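Local coordinates for protein 3-deoxy-d-manno-octulosonic-acid transferase (PDB 4BFC) that probably transfers Kdo from CMP-Kdo to the lipid A precursor in lipopolysaccharide assembly, this construct being the C-terminal domain that binds the CMP-Kdo donor, at residues Leu59-Pro64 with Gln187-Trp192; Arg79-Phe84 with Asp117-Leu122; Glu89-Gln92 with Ile97-Arg100; His99-Gly104 with Trp123-Leu128. All coordinates share one frame; numbering follows the deposited sequence.

Contact 1 of 4, residues Leu59-Pro64 with Gln187-Trp192; sequences LEALAP and QVVDIW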
loop_
_atom_site.group_PDB
_atom_site.type_symbol
_atom_site.label_atom_id
_atom_site.label_comp_id
_atom_site.label_asym_id
_atom_site.label_seq_id
_atom_site.Cartn_x
_atom_site.Cartn_y
_atom_site.Cartn_z
ATOM N N LEU A 59 -17.993 -14.127 4.669
ATOM C CA LEU A 59 -19.099 -13.960 5.629
ATOM C C LEU A 59 -20.437 -14.467 5.060
ATOM O O LEU A 59 -21.210 -15.071 5.836
ATOM C CB LEU A 59 -19.270 -12.569 6.185
ATOM C CG LEU A 59 -18.012 -12.147 6.939
ATOM C CD1 LEU A 59 -18.160 -10.640 7.209
ATOM C CD2 LEU A 59 -17.823 -12.938 8.227
ATOM N N GLU A 60 -20.671 -14.280 3.766
ATOM C CA GLU A 60 -21.940 -14.787 3.115
ATOM C C GLU A 60 -22.020 -16.303 3.206
ATOM O O GLU A 60 -23.110 -16.854 3.545
ATOM C CB GLU A 60 -21.966 -14.443 1.632
ATOM C CG GLU A 60 -22.538 -13.119 1.222
ATOM C CD GLU A 60 -22.440 -12.907 -0.291
ATOM O OE1 GLU A 60 -21.749 -13.695 -1.006
ATOM O OE2 GLU A 60 -23.019 -11.916 -0.758
ATOM N N ALA A 61 -20.896 -16.970 2.921
ATOM C CA ALA A 61 -20.756 -18.438 2.935
ATOM C C ALA A 61 -20.911 -18.952 4.374
ATOM O O ALA A 61 -21.526 -20.033 4.628
ATOM C CB ALA A 61 -19.461 -18.913 2.280
ATOM N N LEU A 62 -20.410 -18.169 5.332
ATOM C CA LEU A 62 -20.397 -18.597 6.721
ATOM C C LEU A 62 -21.710 -18.274 7.482
ATOM O O LEU A 62 -21.989 -18.937 8.464
ATOM C CB LEU A 62 -19.215 -17.898 7.449
ATOM C CG LEU A 62 -18.780 -18.418 8.834
ATOM C CD1 LEU A 62 -18.171 -19.808 8.822
ATOM C CD2 LEU A 62 -17.756 -17.437 9.365
ATOM N N ALA A 63 -22.473 -17.279 7.041
ATOM C CA ALA A 63 -23.616 -16.754 7.801
ATOM C C ALA A 63 -24.640 -17.861 8.183
ATOM O O ALA A 63 -25.065 -17.856 9.304
ATOM C CB ALA A 63 -24.291 -15.607 7.095
ATOM N N PRO A 64 -24.951 -18.809 7.277
ATOM C CA PRO A 64 -25.906 -19.878 7.720
ATOM C C PRO A 64 -25.396 -20.611 8.951
ATOM O O PRO A 64 -26.193 -20.955 9.840
ATOM C CB PRO A 64 -25.911 -20.869 6.554
ATOM C CG PRO A 64 -25.349 -20.149 5.402
ATOM C CD PRO A 64 -24.439 -19.063 5.924
ATOM N N GLN A 187 -15.182 -22.943 -0.283
ATOM C CA GLN A 187 -14.174 -23.876 0.108
ATOM C C GLN A 187 -13.429 -23.460 1.377
ATOM O O GLN A 187 -13.042 -24.317 2.130
ATOM C CB GLN A 187 -13.252 -24.268 -1.035
ATOM C CG GLN A 187 -12.337 -25.427 -0.611
ATOM C CD GLN A 187 -11.522 -25.958 -1.756
ATOM O OE1 GLN A 187 -11.290 -25.258 -2.759
ATOM N NE2 GLN A 187 -11.065 -27.205 -1.614
ATOM N N VAL A 188 -13.209 -22.146 1.606
ATOM C CA VAL A 188 -12.641 -21.764 2.903
ATOM C C VAL A 188 -13.535 -22.221 4.057
ATOM O O VAL A 188 -13.043 -22.741 5.055
ATOM C CB VAL A 188 -12.545 -20.214 3.043
ATOM C CG1 VAL A 188 -12.153 -19.830 4.459
ATOM C CG2 VAL A 188 -11.563 -19.642 2.023
ATOM N N VAL A 189 -14.832 -21.983 3.923
ATOM C CA VAL A 189 -15.787 -22.388 4.975
ATOM C C VAL A 189 -15.823 -23.925 5.091
ATOM O O VAL A 189 -15.768 -24.419 6.204
ATOM C CB VAL A 189 -17.177 -21.838 4.719
ATOM C CG1 VAL A 189 -18.181 -22.388 5.745
ATOM C CG2 VAL A 189 -17.176 -20.299 4.852
ATOM N N ASP A 190 -15.811 -24.692 3.984
ATOM C CA ASP A 190 -15.769 -26.216 4.035
ATOM C C ASP A 190 -14.589 -26.679 4.814
ATOM O O ASP A 190 -14.641 -27.569 5.668
ATOM C CB ASP A 190 -15.541 -26.881 2.651
ATOM C CG ASP A 190 -15.559 -28.422 2.724
ATOM O OD1 ASP A 190 -16.691 -28.934 2.800
ATOM O OD2 ASP A 190 -14.483 -29.114 2.728
ATOM N N ILE A 191 -13.462 -26.103 4.436
ATOM C CA ILE A 191 -12.230 -26.514 5.028
ATOM C C ILE A 191 -12.259 -26.189 6.545
ATOM O O ILE A 191 -11.812 -27.034 7.378
ATOM C CB ILE A 191 -10.980 -25.863 4.325
ATOM C CG1 ILE A 191 -10.773 -26.409 2.887
ATOM C CG2 ILE A 191 -9.751 -26.037 5.152
ATOM C CD1 ILE A 191 -9.881 -25.531 2.004
ATOM N N TRP A 192 -12.714 -24.996 6.912
ATOM C CA TRP A 192 -12.774 -24.626 8.312
ATOM C C TRP A 192 -13.675 -25.612 9.070
ATOM O O TRP A 192 -13.285 -26.089 10.111
ATOM C CB TRP A 192 -13.377 -23.255 8.476
ATOM C CG TRP A 192 -12.380 -22.138 8.296
ATOM C CD1 TRP A 192 -10.999 -22.181 8.139
ATOM C CD2 TRP A 192 -12.745 -20.747 8.349
ATOM N NE1 TRP A 192 -10.479 -20.857 8.055
ATOM C CE2 TRP A 192 -11.519 -19.970 8.153
ATOM C CE3 TRP A 192 -13.960 -20.075 8.522
ATOM C CZ2 TRP A 192 -11.531 -18.592 8.225
ATOM C CZ3 TRP A 192 -13.956 -18.680 8.521
ATOM C CH2 TRP A 192 -12.771 -17.965 8.373
#
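Leu62 and Val189 mark the point where helices 54-68 and 185-197 come together, their CA atoms 6.2 Å apart; the axes of the two short segments approach to 9.3 Å, and their N-to-C directions diverge by 43°. The meeting is wholly apolar. Both methyls of Val189 reach across. CG1, set anti to the backbone N (chi1 174°), lies 4.0 Å from Leu62 CD1, while CG2 rests mainly on Ala61 and the leucine backbone, 3.7 Å from Ala61 CB and 3.9 Å from Leu62 N. Leu62 divides its own branches between two neighbours. With its CG also anti to the backbone N (chi1 -166°), it turns CD1 to Val189 and CD2 to Trp192, where CD2 meets CZ3 at 4.1 Å, near the plane of the indole and at its edge. One indole face is taken by Val188 CG1 from the preceding turn of the same helix, and the ring N-H is satisfied by Cys132 O of strand 131-134. Trp192 also packs on Val45 and Ile47, and Leu62 on Val45, so both side chains reach the sheet beneath. Helices packed side by side on a parallel sheet of strand order 3-4-2-1-5-6-7 are what a Rossmann-like domain shows, consistent with the C-terminal domain of a GT-B glycosyltransferase.

Contact 2 of 4, residues Arg79-Phe84 with Asp117-Leu122; sequences RHPERF and DSMGEL. With BME (beta-mercaptoethanol), chain D; SO4 (sulfate ion), chain B.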
loop_
_atom_site.group_PDB
_atom_site.type_symbol
_atom_site.label_atom_id
_atom_site.label_comp_id
_atom_site.label_asym_id
_atom_site.label_seq_id
_atom_site.Cartn_x
_atom_site.Cartn_y
_atom_site.Cartn_z
ATOM N N ARG A 79 -7.244 -5.652 6.019
ATOM C CA ARG A 79 -5.845 -5.223 5.841
ATOM C C ARG A 79 -5.680 -3.717 5.964
ATOM O O ARG A 79 -4.700 -3.221 6.524
ATOM C CB ARG A 79 -5.420 -5.686 4.427
ATOM C CG ARG A 79 -3.992 -5.242 4.054
ATOM C CD ARG A 79 -2.967 -5.842 5.003
ATOM N NE ARG A 79 -1.590 -5.521 4.581
ATOM C CZ ARG A 79 -0.513 -5.759 5.270
ATOM N NH1 ARG A 79 -0.604 -6.323 6.477
ATOM N NH2 ARG A 79 0.690 -5.495 4.682
ATOM N N HIS A 80 -6.647 -2.992 5.412
ATOM C CA HIS A 80 -6.543 -1.548 5.331
ATOM C C HIS A 80 -7.439 -0.839 6.306
ATOM O O HIS A 80 -8.684 -0.879 6.199
ATOM C CB HIS A 80 -6.824 -1.062 3.937
ATOM C CG HIS A 80 -5.988 -1.740 2.885
ATOM N ND1 HIS A 80 -6.450 -2.802 2.176
ATOM C CD2 HIS A 80 -4.667 -1.562 2.534
ATOM C CE1 HIS A 80 -5.443 -3.235 1.368
ATOM N NE2 HIS A 80 -4.374 -2.441 1.565
ATOM N N PRO A 81 -6.829 -0.085 7.270
ATOM C CA PRO A 81 -7.716 0.613 8.229
ATOM C C PRO A 81 -8.814 1.541 7.688
ATOM O O PRO A 81 -9.909 1.691 8.337
ATOM C CB PRO A 81 -6.725 1.316 9.179
ATOM C CG PRO A 81 -5.546 0.386 9.151
ATOM C CD PRO A 81 -5.425 0.015 7.684
ATOM N N GLU A 82 -8.593 2.154 6.501
ATOM C CA GLU A 82 -9.561 3.066 5.958
ATOM C C GLU A 82 -10.870 2.315 5.629
ATOM O O GLU A 82 -11.909 2.907 5.619
ATOM C CB GLU A 82 -9.041 3.835 4.723
ATOM C CG GLU A 82 -8.723 2.974 3.523
ATOM C CD GLU A 82 -8.658 3.794 2.181
ATOM O OE1 GLU A 82 -9.029 4.965 2.176
ATOM O OE2 GLU A 82 -8.309 3.167 1.191
ATOM N N ARG A 83 -10.753 0.980 5.509
ATOM C CA ARG A 83 -11.887 0.125 5.200
ATOM C C ARG A 83 -12.635 -0.408 6.404
ATOM O O ARG A 83 -13.602 -1.127 6.232
ATOM C CB ARG A 83 -11.499 -1.074 4.280
ATOM C CG ARG A 83 -11.121 -0.686 2.862
ATOM C CD ARG A 83 -10.972 -1.858 1.933
ATOM N NE ARG A 83 -12.248 -2.572 1.728
ATOM C CZ ARG A 83 -12.470 -3.793 2.203
ATOM N NH1 ARG A 83 -11.530 -4.464 2.899
ATOM N NH2 ARG A 83 -13.662 -4.367 1.958
ATOM N N PHE A 84 -12.170 -0.159 7.642
ATOM C CA PHE A 84 -12.930 -0.675 8.798
ATOM C C PHE A 84 -14.408 -0.351 8.792
ATOM O O PHE A 84 -15.211 -1.232 8.999
ATOM C CB PHE A 84 -12.265 -0.165 10.087
ATOM C CG PHE A 84 -10.883 -0.746 10.369
ATOM C CD1 PHE A 84 -10.320 -1.869 9.681
ATOM C CD2 PHE A 84 -10.062 -0.090 11.292
ATOM C CE1 PHE A 84 -9.067 -2.379 10.044
ATOM C CE2 PHE A 84 -8.801 -0.572 11.609
ATOM C CZ PHE A 84 -8.282 -1.704 10.992
ATOM N N ASP A 117 -11.154 -3.943 14.421
ATOM C CA ASP A 117 -10.868 -2.678 13.723
ATOM C C ASP A 117 -9.928 -1.818 14.568
ATOM O O ASP A 117 -10.330 -0.690 15.012
ATOM C CB ASP A 117 -12.141 -1.954 13.277
ATOM C CG ASP A 117 -13.125 -1.625 14.421
ATOM O OD1 ASP A 117 -13.013 -2.220 15.516
ATOM O OD2 ASP A 117 -13.911 -0.695 14.179
ATOM N N SER A 118 -8.696 -2.295 14.684
ATOM C CA SER A 118 -7.642 -1.606 15.423
ATOM C C SER A 118 -6.297 -1.815 14.736
ATOM O O SER A 118 -6.169 -2.624 13.848
ATOM C CB SER A 118 -7.602 -2.186 16.819
ATOM O OG SER A 118 -7.076 -3.527 16.824
ATOM N N MET A 119 -5.251 -1.086 15.144
ATOM C CA MET A 119 -3.987 -1.228 14.466
ATOM C C MET A 119 -3.000 -1.998 15.350
ATOM O O MET A 119 -3.009 -1.867 16.588
ATOM C CB MET A 119 -3.473 0.160 14.024
ATOM C CG MET A 119 -4.351 0.821 12.944
ATOM S SD MET A 119 -3.380 1.973 11.987
ATOM C CE MET A 119 -4.586 3.270 11.679
ATOM N N GLY A 120 -2.261 -2.939 14.776
ATOM C CA GLY A 120 -1.131 -3.554 15.447
ATOM C C GLY A 120 -1.432 -4.779 16.295
ATOM O O GLY A 120 -0.594 -5.209 17.081
ATOM N N GLU A 121 -2.640 -5.330 16.156
ATOM C CA GLU A 121 -3.061 -6.390 17.055
ATOM C C GLU A 121 -3.345 -7.735 16.376
ATOM O O GLU A 121 -3.816 -8.681 17.019
ATOM C CB GLU A 121 -4.307 -5.937 17.822
ATOM C CG GLU A 121 -4.232 -4.642 18.573
ATOM C CD GLU A 121 -5.392 -4.520 19.557
ATOM O OE1 GLU A 121 -6.518 -4.246 19.130
ATOM O OE2 GLU A 121 -5.168 -4.746 20.776
ATOM N N LEU A 122 -2.961 -7.857 15.099
ATOM C CA LEU A 122 -3.108 -9.137 14.389
ATOM C C LEU A 122 -2.649 -10.390 15.178
ATOM O O LEU A 122 -3.353 -11.450 15.156
ATOM C CB LEU A 122 -2.443 -9.028 12.996
ATOM C CG LEU A 122 -2.849 -10.117 12.021
ATOM C CD1 LEU A 122 -4.362 -10.279 11.826
ATOM C CD2 LEU A 122 -2.053 -9.973 10.733
HETATM C C1 BME D . -5.008 3.506 5.933
HETATM C C2 BME D . -5.686 4.701 6.478
HETATM O O1 BME D . -5.950 2.614 5.337
HETATM S S2 BME D . -5.815 5.919 5.142
HETATM S S SO4 B . -1.355 -4.093 0.629
HETATM O O1 SO4 B . 0.055 -3.891 0.137
HETATM O O2 SO4 B . -1.781 -5.460 0.226
HETATM O O3 SO4 B . -2.369 -3.159 0.053
HETATM O O4 SO4 B . -1.246 -4.080 2.072
#
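Phe84 turns its ring beside its own backbone N (chi1 -68°), which lays it under CA and CB of Asp117, while the chi1 of Asp117 (58°) sends the carboxylate toward Arg100 and Ser102. Phe84 opens helix 84-93, just after the loop that follows strand 72-78, and Asp117 lies in the loop after the neighbouring parallel strand 113-115; both stand at the C-terminal edge of a Rossmann-like sheet, where this fold generally builds its binding sites. The contact is a CH-pi interaction: Asp117 CA stands 3.6 Å from the centroid of the Phe84 ring, only 13° off its normal, and Asp117 CB lies 3.4 Å from Phe84 CG. Farther along the ring, Phe84 CE2 comes within 3.5 Å of Ser118 N. Pro81 CA covers the opposite face from the 3-10 turn 81-83 just before the helix, sandwiching the phenyl ring between two backbones. The carboxylate of Asp117 grips Arg100 in a salt bridge and accepts a probable hydrogen bond from Ser102. In a second, more peripheral touch the Met119 side chain runs at about a right angle to Pro81, with Met119 CE 3.8 Å from Pro81 CB. The turn that carries Pro81 also binds small molecules, probably from the crystallisation liquor. Glu82 N donates to O1 of a beta-mercaptoethanol, and two basic side chains hold a sulfate, as might suit a domain that binds the anionic CMP-Kdo: His80 NE2 donates to sulfate O3 at 2.6 Å, and Arg79 NE to sulfate O4 at 2.9 Å along a nearly straight N-H line.

Contact 3 of 4, residues Glu89-Gln92 with Ile97-Arg100; sequences EICQ and ITHR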
loop_
_atom_site.group_PDB
_atom_site.type_symbol
_atom_site.label_atom_id
_atom_site.label_comp_id
_atom_site.label_asym_id
_atom_site.label_seq_id
_atom_site.Cartn_x
_atom_site.Cartn_y
_atom_site.Cartn_z
ATOM N N GLU A 89 -20.205 -2.109 7.663
ATOM C CA GLU A 89 -21.419 -2.097 6.822
ATOM C C GLU A 89 -21.737 -3.418 6.114
ATOM O O GLU A 89 -22.906 -3.791 5.987
ATOM C CB GLU A 89 -21.432 -0.966 5.831
ATOM C CG GLU A 89 -21.456 0.391 6.459
ATOM C CD GLU A 89 -22.651 0.565 7.358
ATOM O OE1 GLU A 89 -23.794 0.342 6.900
ATOM O OE2 GLU A 89 -22.429 0.897 8.539
ATOM N N ILE A 90 -20.708 -4.112 5.644
ATOM C CA ILE A 90 -20.839 -5.456 5.043
ATOM C C ILE A 90 -21.474 -6.399 6.050
ATOM O O ILE A 90 -22.416 -7.138 5.715
ATOM C CB ILE A 90 -19.473 -5.977 4.551
ATOM C CG1 ILE A 90 -18.978 -5.137 3.366
ATOM C CG2 ILE A 90 -19.525 -7.471 4.221
ATOM C CD1 ILE A 90 -17.510 -5.415 2.958
ATOM N N CYS A 91 -20.965 -6.372 7.289
ATOM C CA CYS A 91 -21.454 -7.251 8.385
ATOM C C CYS A 91 -22.908 -6.933 8.714
ATOM O O CYS A 91 -23.731 -7.847 8.850
ATOM C CB CYS A 91 -20.577 -7.025 9.623
ATOM S SG CYS A 91 -18.901 -7.636 9.398
ATOM N N GLN A 92 -23.180 -5.636 8.882
ATOM C CA GLN A 92 -24.541 -5.149 9.167
ATOM C C GLN A 92 -25.557 -5.557 8.135
ATOM O O GLN A 92 -26.672 -5.954 8.518
ATOM C CB GLN A 92 -24.537 -3.644 9.324
ATOM C CG GLN A 92 -23.890 -3.169 10.634
ATOM C CD GLN A 92 -24.418 -3.820 11.895
ATOM O OE1 GLN A 92 -23.923 -4.856 12.347
ATOM N NE2 GLN A 92 -25.418 -3.201 12.484
ATOM N N ILE A 97 -24.801 -10.214 14.041
ATOM C CA ILE A 97 -24.535 -9.438 15.247
ATOM C C ILE A 97 -23.025 -9.165 15.296
ATOM O O ILE A 97 -22.235 -10.122 15.415
ATOM C CB ILE A 97 -25.034 -10.143 16.520
ATOM C CG1 ILE A 97 -26.582 -10.235 16.509
ATOM C CG2 ILE A 97 -24.496 -9.442 17.777
ATOM C CD1 ILE A 97 -27.169 -11.153 17.566
ATOM N N THR A 98 -22.627 -7.886 15.274
ATOM C CA THR A 98 -21.205 -7.487 15.098
ATOM C C THR A 98 -20.770 -6.488 16.175
ATOM O O THR A 98 -21.470 -5.478 16.388
ATOM C CB THR A 98 -21.038 -6.835 13.715
ATOM O OG1 THR A 98 -21.589 -7.685 12.695
ATOM C CG2 THR A 98 -19.500 -6.521 13.340
ATOM N N HIS A 99 -19.718 -6.832 16.900
ATOM C CA HIS A 99 -19.088 -5.990 17.913
ATOM C C HIS A 99 -17.736 -5.568 17.438
ATOM O O HIS A 99 -17.105 -6.223 16.546
ATOM C CB HIS A 99 -19.073 -6.715 19.246
ATOM C CG HIS A 99 -20.460 -7.044 19.714
ATOM N ND1 HIS A 99 -21.424 -6.090 19.897
ATOM C CD2 HIS A 99 -21.079 -8.269 19.898
ATOM C CE1 HIS A 99 -22.585 -6.712 20.246
ATOM N NE2 HIS A 99 -22.368 -8.028 20.237
ATOM N N ARG A 100 -17.303 -4.411 17.933
ATOM C CA ARG A 100 -16.092 -3.716 17.385
ATOM C C ARG A 100 -15.015 -3.431 18.407
ATOM O O ARG A 100 -15.280 -2.851 19.481
ATOM C CB ARG A 100 -16.480 -2.372 16.726
ATOM C CG ARG A 100 -17.544 -2.439 15.660
ATOM C CD ARG A 100 -17.839 -1.060 15.128
ATOM N NE ARG A 100 -16.760 -0.657 14.234
ATOM C CZ ARG A 100 -16.896 0.224 13.202
ATOM N NH1 ARG A 100 -18.059 0.832 12.930
ATOM N NH2 ARG A 100 -15.846 0.463 12.381
HETATM O O HOH W 1 -24.710 -5.799 14.945
#
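Thr98 carries most of this contact, lying against Cys91 with both branches of its side chain while its backbone is tied to Gln92 through water. The hydroxyl OG1 sits beside the threonine's own backbone N (chi1 -51°) and rests 3.3 Å from Cys91 CB; CG2 of Thr98 approaches the same Cys91 CB at 3.9 Å and the thiol SG at 4.1 Å. Although it abuts a carbon, OG1 is not lacking a polar partner, being hydrogen-bonded to Leu96 O in the short connection between the segments. That connection closes one step of the Rossmann-like fold, a beta-alpha-beta crossover from strand 72-78 through helix 84-93 to strand 98-100, which skips the position between the two strands later filled by 113-115. Thr98 and Cys91 both touch Val113 of that intervening strand, and Cys91 further packs on Leu59 of helix 54-68, which places the pair where helix layer and sheet edge meet. Gln92 acts at the more open margin. Its chain bends at chi2 (-52°), bringing the amide back toward the strand with OE1 3.8 Å from Thr98 CB. Direct contact is then supplemented by a single water molecule, which donates to Gln92 OE1 at 2.9 Å and accepts from Thr98 N at 3.0 Å.

Contact 4 of 4, residues His99-Gly104 with Trp123-Leu128; sequences HRRSMG and WLWYAL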
loop_
_atom_site.group_PDB
_atom_site.type_symbol
_atom_site.label_atom_id
_atom_site.label_comp_id
_atom_site.label_asym_id
_atom_site.label_seq_id
_atom_site.Cartn_x
_atom_site.Cartn_y
_atom_site.Cartn_z
ATOM N N HIS A 99 -19.718 -6.832 16.900
ATOM C CA HIS A 99 -19.088 -5.990 17.913
ATOM C C HIS A 99 -17.736 -5.568 17.438
ATOM O O HIS A 99 -17.105 -6.223 16.546
ATOM C CB HIS A 99 -19.073 -6.715 19.246
ATOM C CG HIS A 99 -20.460 -7.044 19.714
ATOM N ND1 HIS A 99 -21.424 -6.090 19.897
ATOM C CD2 HIS A 99 -21.079 -8.269 19.898
ATOM C CE1 HIS A 99 -22.585 -6.712 20.246
ATOM N NE2 HIS A 99 -22.368 -8.028 20.237
ATOM N N ARG A 100 -17.303 -4.411 17.933
ATOM C CA ARG A 100 -16.092 -3.716 17.385
ATOM C C ARG A 100 -15.015 -3.431 18.407
ATOM O O ARG A 100 -15.280 -2.851 19.481
ATOM C CB ARG A 100 -16.480 -2.372 16.726
ATOM C CG ARG A 100 -17.544 -2.439 15.660
ATOM C CD ARG A 100 -17.839 -1.060 15.128
ATOM N NE ARG A 100 -16.760 -0.657 14.234
ATOM C CZ ARG A 100 -16.896 0.224 13.202
ATOM N NH1 ARG A 100 -18.059 0.832 12.930
ATOM N NH2 ARG A 100 -15.846 0.463 12.381
ATOM N N ARG A 101 -13.786 -3.856 18.142
ATOM C CA ARG A 101 -12.669 -3.562 18.995
ATOM C C ARG A 101 -12.547 -2.030 19.164
ATOM O O ARG A 101 -12.248 -1.567 20.255
ATOM C CB ARG A 101 -11.368 -4.123 18.341
ATOM C CG ARG A 101 -10.077 -3.880 19.088
ATOM C CD ARG A 101 -10.100 -4.538 20.468
ATOM N NE ARG A 101 -8.762 -4.715 20.964
ATOM C CZ ARG A 101 -8.496 -5.243 22.154
ATOM N NH1 ARG A 101 -9.508 -5.558 22.950
ATOM N NH2 ARG A 101 -7.235 -5.404 22.527
ATOM N N SER A 102 -12.790 -1.278 18.095
ATOM C CA SER A 102 -12.607 0.198 18.193
ATOM C C SER A 102 -13.528 0.882 19.171
ATOM O O SER A 102 -13.254 2.048 19.540
ATOM C CB SER A 102 -12.795 0.858 16.844
ATOM O OG SER A 102 -14.102 0.809 16.342
ATOM N N MET A 103 -14.622 0.195 19.528
ATOM C CA MET A 103 -15.591 0.726 20.507
ATOM C C MET A 103 -15.406 0.116 21.893
ATOM O O MET A 103 -16.288 0.242 22.785
ATOM C CB MET A 103 -16.997 0.495 20.017
ATOM C CG MET A 103 -17.305 1.152 18.694
ATOM S SD MET A 103 -18.951 0.712 18.188
ATOM C CE MET A 103 -19.978 1.068 19.635
ATOM N N GLY A 104 -14.260 -0.526 22.098
ATOM C CA GLY A 104 -13.892 -1.241 23.341
ATOM C C GLY A 104 -14.869 -2.373 23.609
ATOM O O GLY A 104 -15.105 -2.747 24.766
ATOM N N TRP A 123 -1.495 -10.336 15.891
ATOM C CA TRP A 123 -1.000 -11.439 16.704
ATOM C C TRP A 123 -1.976 -11.839 17.792
ATOM O O TRP A 123 -2.150 -13.000 18.051
ATOM C CB TRP A 123 0.366 -11.131 17.323
ATOM C CG TRP A 123 1.461 -11.427 16.336
ATOM C CD1 TRP A 123 1.644 -10.836 15.088
ATOM C CD2 TRP A 123 2.515 -12.466 16.432
ATOM N NE1 TRP A 123 2.731 -11.383 14.444
ATOM C CE2 TRP A 123 3.297 -12.365 15.189
ATOM C CE3 TRP A 123 2.886 -13.414 17.388
ATOM C CZ2 TRP A 123 4.397 -13.193 14.937
ATOM C CZ3 TRP A 123 3.993 -14.247 17.115
ATOM C CH2 TRP A 123 4.727 -14.131 15.917
ATOM N N LEU A 124 -2.615 -10.855 18.422
ATOM C CA LEU A 124 -3.597 -11.187 19.442
ATOM C C LEU A 124 -4.718 -12.082 18.850
ATOM O O LEU A 124 -5.079 -13.080 19.486
ATOM C CB LEU A 124 -4.207 -9.900 20.044
ATOM C CG LEU A 124 -5.380 -9.874 21.038
ATOM C CD1 LEU A 124 -4.991 -10.763 22.188
ATOM C CD2 LEU A 124 -5.698 -8.419 21.489
ATOM N N TRP A 125 -5.269 -11.663 17.703
ATOM C CA TRP A 125 -6.407 -12.387 17.070
ATOM C C TRP A 125 -5.966 -13.761 16.642
ATOM O O TRP A 125 -6.645 -14.725 16.927
ATOM C CB TRP A 125 -7.021 -11.609 15.934
ATOM C CG TRP A 125 -7.278 -10.173 16.374
ATOM C CD1 TRP A 125 -6.780 -9.034 15.796
ATOM C CD2 TRP A 125 -7.947 -9.734 17.601
ATOM N NE1 TRP A 125 -7.115 -7.917 16.529
ATOM C CE2 TRP A 125 -7.820 -8.270 17.629
ATOM C CE3 TRP A 125 -8.596 -10.380 18.644
ATOM C CZ2 TRP A 125 -8.340 -7.522 18.647
ATOM C CZ3 TRP A 125 -9.084 -9.602 19.713
ATOM C CH2 TRP A 125 -9.004 -8.204 19.673
ATOM N N TYR A 126 -4.837 -13.870 15.934
ATOM C CA TYR A 126 -4.345 -15.266 15.639
ATOM C C TYR A 126 -4.189 -16.128 16.919
ATOM O O TYR A 126 -4.534 -17.289 16.942
ATOM C CB TYR A 126 -2.947 -15.210 14.997
ATOM C CG TYR A 126 -2.889 -14.737 13.582
ATOM C CD1 TYR A 126 -3.819 -15.223 12.654
ATOM C CD2 TYR A 126 -1.892 -13.835 13.138
ATOM C CE1 TYR A 126 -3.785 -14.840 11.335
ATOM C CE2 TYR A 126 -1.852 -13.453 11.795
ATOM C CZ TYR A 126 -2.786 -13.957 10.912
ATOM O OH TYR A 126 -2.748 -13.613 9.609
ATOM N N ALA A 127 -3.701 -15.537 18.011
ATOM C CA ALA A 127 -3.507 -16.308 19.247
ATOM C C ALA A 127 -4.863 -16.769 19.863
ATOM O O ALA A 127 -4.907 -17.681 20.694
ATOM C CB ALA A 127 -2.717 -15.499 20.268
ATOM N N LEU A 128 -5.944 -16.142 19.442
ATOM C CA LEU A 128 -7.297 -16.513 19.901
ATOM C C LEU A 128 -8.021 -17.476 18.944
ATOM O O LEU A 128 -9.158 -17.940 19.231
ATOM C CB LEU A 128 -8.147 -15.264 20.202
ATOM C CG LEU A 128 -7.673 -14.422 21.410
ATOM C CD1 LEU A 128 -8.530 -13.178 21.514
ATOM C CD2 LEU A 128 -7.793 -15.242 22.695
#
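Arg101 and Trp125 are the closest residues of the two backbones, yet their CA atoms lie 11.0 Å apart: a short 3-10 turn at the end of strand 98-100 faces helix 122-128 at a distance that long side chains must span. Arg101 does most of the reaching. Its CG leaves anti to the backbone N (chi1 179°) and the chain then bends at chi2 (61°), bringing the guanidinium to the outer rim of the indole. The two flat groups stand almost perpendicular, 82° between their planes, in a sense unlike a cation-pi stack: the arginine comes to the tryptophan's edge, and it is the arginine whose face is covered. Trp125 CH2 lies 3.7 Å above the guanidinium plane of Arg101, displaced toward its rim, while Arg101 NE sits near the indole plane, 3.7 Å from Trp125 CZ2. In the Rossmann-like fold this region lies beyond the C-terminal ends of the adjacent strands 98-100 and 113-115, the second of which leads into helix 122-128. Leu124 adds a contact through CD2, 3.5 Å from Arg101 NH2, and its CG rests on a face of the neighbouring indole. Beyond the arginine, Leu124 packs on Phe26 and Ala30 of helix 24-36. The charge is answered at the helix start by Glu121, the N-cap residue: Arg101 NH2 forms a salt bridge with OE2 and NE points to OE1, so that both carboxylate oxygens face the guanidinium. NH2 has a further weak hydrogen bond to Gln29 OE1.

Overall arrangement
Contact 1 is deep, aliphatic and aromatic, joining two helices on the central sheet; contact 4 is also buried, but there an arginine, its charge answered by Glu121, lies against an indole edge and a leucine. Contact 2 lies at the surface, and contact 3, partly buried, relies on a water at its margin. Contacts 3 and 4 both use strand 98-100, sharing His99 and Arg100. Carboxylates of contact 2 tie it to the arginines of the 98-104 region that those two contacts use. Contacts 1 and 3 meet through packing of Leu59 on Cys91. Contacts 2, 3 and 4 all nest along the chain inside the loop closed by contact 1.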